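Local coordinates for sugar ABC transporter (Sugar-binding protein) (Bacillus halodurans, PDB 4YO7) that binds myo-inositol in the cleft between its two lobes and probably serves as the solute-binding component of a sugar ABC transporter, at residues A[51-56]-A[132-137]. Numbering follows the deposited sequence.
With INS (1,2,3,4,5,6-hexahydroxy-cyclohexane), chain F.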
# COMPACT_ATOMS: atom_id res chain seq x y z
N SER A 51 -6.55 -13.36 5.26
CA SER A 51 -7.22 -12.98 4.02
C SER A 51 -6.58 -11.71 3.48
O SER A 51 -6.79 -10.64 4.03
CB SER A 51 -8.72 -12.76 4.22
OG SER A 51 -9.34 -12.30 3.02
N ILE A 52 -5.81 -11.87 2.40
CA ILE A 52 -5.17 -10.73 1.76
C ILE A 52 -6.13 -10.22 0.67
O ILE A 52 -6.84 -11.01 0.08
CB ILE A 52 -3.78 -11.10 1.19
CG1 ILE A 52 -2.97 -9.84 0.88
CG2 ILE A 52 -3.88 -12.03 -0.02
CD1 ILE A 52 -1.48 -10.12 0.75
N SER A 53 -6.18 -8.92 0.44
CA SER A 53 -7.14 -8.38 -0.54
C SER A 53 -6.93 -8.95 -1.94
O SER A 53 -7.90 -9.26 -2.62
CB SER A 53 -7.07 -6.84 -0.60
OG SER A 53 -5.81 -6.40 -1.05
N ASN A 54 -5.68 -9.06 -2.36
CA ASN A 54 -5.31 -9.57 -3.67
C ASN A 54 -3.80 -9.61 -3.73
O ASN A 54 -3.13 -9.09 -2.83
CB ASN A 54 -5.92 -8.73 -4.81
CG ASN A 54 -5.19 -7.41 -5.07
OD1 ASN A 54 -4.88 -6.63 -4.16
ND2 ASN A 54 -4.97 -7.15 -6.34
N LEU A 55 -3.26 -10.26 -4.76
CA LEU A 55 -1.81 -10.39 -4.92
C LEU A 55 -1.29 -9.44 -5.98
O LEU A 55 -0.79 -9.85 -7.03
CB LEU A 55 -1.46 -11.85 -5.24
CG LEU A 55 -1.79 -12.78 -4.06
CD1 LEU A 55 -1.61 -14.23 -4.51
CD2 LEU A 55 -0.95 -12.51 -2.84
N ASP A 56 -1.38 -8.15 -5.70
CA ASP A 56 -0.86 -7.16 -6.63
C ASP A 56 0.66 -7.01 -6.45
O ASP A 56 1.27 -7.77 -5.68
CB ASP A 56 -1.62 -5.83 -6.49
CG ASP A 56 -1.51 -5.18 -5.10
OD1 ASP A 56 -0.45 -5.26 -4.47
OD2 ASP A 56 -2.51 -4.53 -4.66
N ALA A 132 -3.68 -5.62 8.47
CA ALA A 132 -2.41 -5.39 7.83
C ALA A 132 -2.55 -4.48 6.60
O ALA A 132 -3.42 -4.71 5.76
CB ALA A 132 -1.78 -6.71 7.41
N ASN A 133 -1.67 -3.47 6.57
CA ASN A 133 -1.35 -2.62 5.44
C ASN A 133 -2.42 -1.63 4.97
O ASN A 133 -2.08 -0.52 4.60
CB ASN A 133 -0.92 -3.51 4.27
CG ASN A 133 -0.85 -2.76 2.96
OD1 ASN A 133 -1.81 -2.76 2.20
ND2 ASN A 133 0.29 -2.15 2.67
N ARG A 134 -3.70 -2.00 4.99
CA ARG A 134 -4.78 -1.06 4.68
C ARG A 134 -5.61 -0.75 5.91
O ARG A 134 -6.19 -1.64 6.52
CB ARG A 134 -5.68 -1.61 3.58
CG ARG A 134 -4.99 -1.88 2.29
CD ARG A 134 -5.94 -2.55 1.34
NE ARG A 134 -5.40 -2.76 0.01
CZ ARG A 134 -6.12 -3.24 -1.01
NH1 ARG A 134 -7.41 -3.58 -0.83
NH2 ARG A 134 -5.57 -3.38 -2.20
N THR A 135 -5.71 0.53 6.23
CA THR A 135 -6.49 0.97 7.36
C THR A 135 -7.85 1.48 6.87
O THR A 135 -8.15 1.49 5.67
CB THR A 135 -5.73 2.05 8.18
OG1 THR A 135 -6.37 2.24 9.45
CG2 THR A 135 -5.60 3.39 7.45
N PHE A 136 -8.67 1.90 7.81
CA PHE A 136 -10.03 2.32 7.54
C PHE A 136 -10.54 3.03 8.77
O PHE A 136 -10.00 2.83 9.86
CB PHE A 136 -10.92 1.13 7.22
CG PHE A 136 -10.89 0.07 8.28
CD1 PHE A 136 -9.89 -0.87 8.29
CD2 PHE A 136 -11.89 -0.01 9.23
CE1 PHE A 136 -9.88 -1.86 9.25
CE2 PHE A 136 -11.86 -1.00 10.20
CZ PHE A 136 -10.87 -1.91 10.20
N ASP A 137 -11.57 3.86 8.59
CA ASP A 137 -12.24 4.48 9.72
C ASP A 137 -12.91 3.40 10.55
O ASP A 137 -13.80 2.69 10.07
CB ASP A 137 -13.26 5.52 9.26
CG ASP A 137 -12.64 6.76 8.67
OD1 ASP A 137 -11.40 6.94 8.71
OD2 ASP A 137 -13.41 7.59 8.17
C1 INS F . -2.16 -1.66 -2.46
C2 INS F . -1.05 -1.66 -3.51
C3 INS F . -0.28 -0.34 -3.41
C4 INS F . 0.33 -0.16 -2.02
C5 INS F . -0.79 -0.21 -0.96
C6 INS F . -1.55 -1.52 -1.07
O1 INS F . -2.90 -2.91 -2.50
O2 INS F . -0.18 -2.75 -3.22
O3 INS F . 0.75 -0.39 -4.43
O4 INS F . 0.95 1.13 -1.93
O5 INS F . -0.18 -0.16 0.35
O6 INS F . -2.66 -1.48 -0.08
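S53 and R134 meet in a polar side-chain contact on the wall of the inositol pocket, where the loops leaving strands 46-52 and 129-132 come together. The hydroxyl OG of S53 sits over one face of the R134 guanidinium, 3.2 Å from CZ and displaced toward the rim. From above the plane it meets the N-H groups at a poor angle, and it hydrogen-bonds instead to N108 OD1. R134 reaches across with CG anti to its own carbonyl carbon (chi1 -60°) and the chain extended as far as NE, which lays the edge of the guanidinium against the inositol. R134 NH2 donates to inositol O1 over 2.7 Å, nearly straight at 171°, and R134 NE donates to O6; NH1 is taken by the carbonyl of P109. The two strands belong to the parallel sheet of one lobe of a type I periplasmic binding protein, and the ligand lies at their C-terminal ends, as in other sugar binders of this fold. D56, at the N-cap of helix 57-70, takes the ligand from the other segment: D56 OD2 accepts from the same O1 at 2.7 Å and D56 OD1 from O2 at 2.8 Å. D56 OD2 and R134 NH2 are 4.1 Å apart, beyond a salt bridge; O1 lies between them, giving its proton to the carboxylate and accepting from the guanidinium, and is probably polarised by both. A methionine in place of R134 would probably take from O1 and O6 the N-H donors that R134 supplies, and from D56 a nearby positive charge. Next to R134, N133 accepts from inositol O6 through OD1 and gives ND2 to O5 at 3.1 Å, while D262, R186, N236 and Q282 also hydrogen-bond to the ligand.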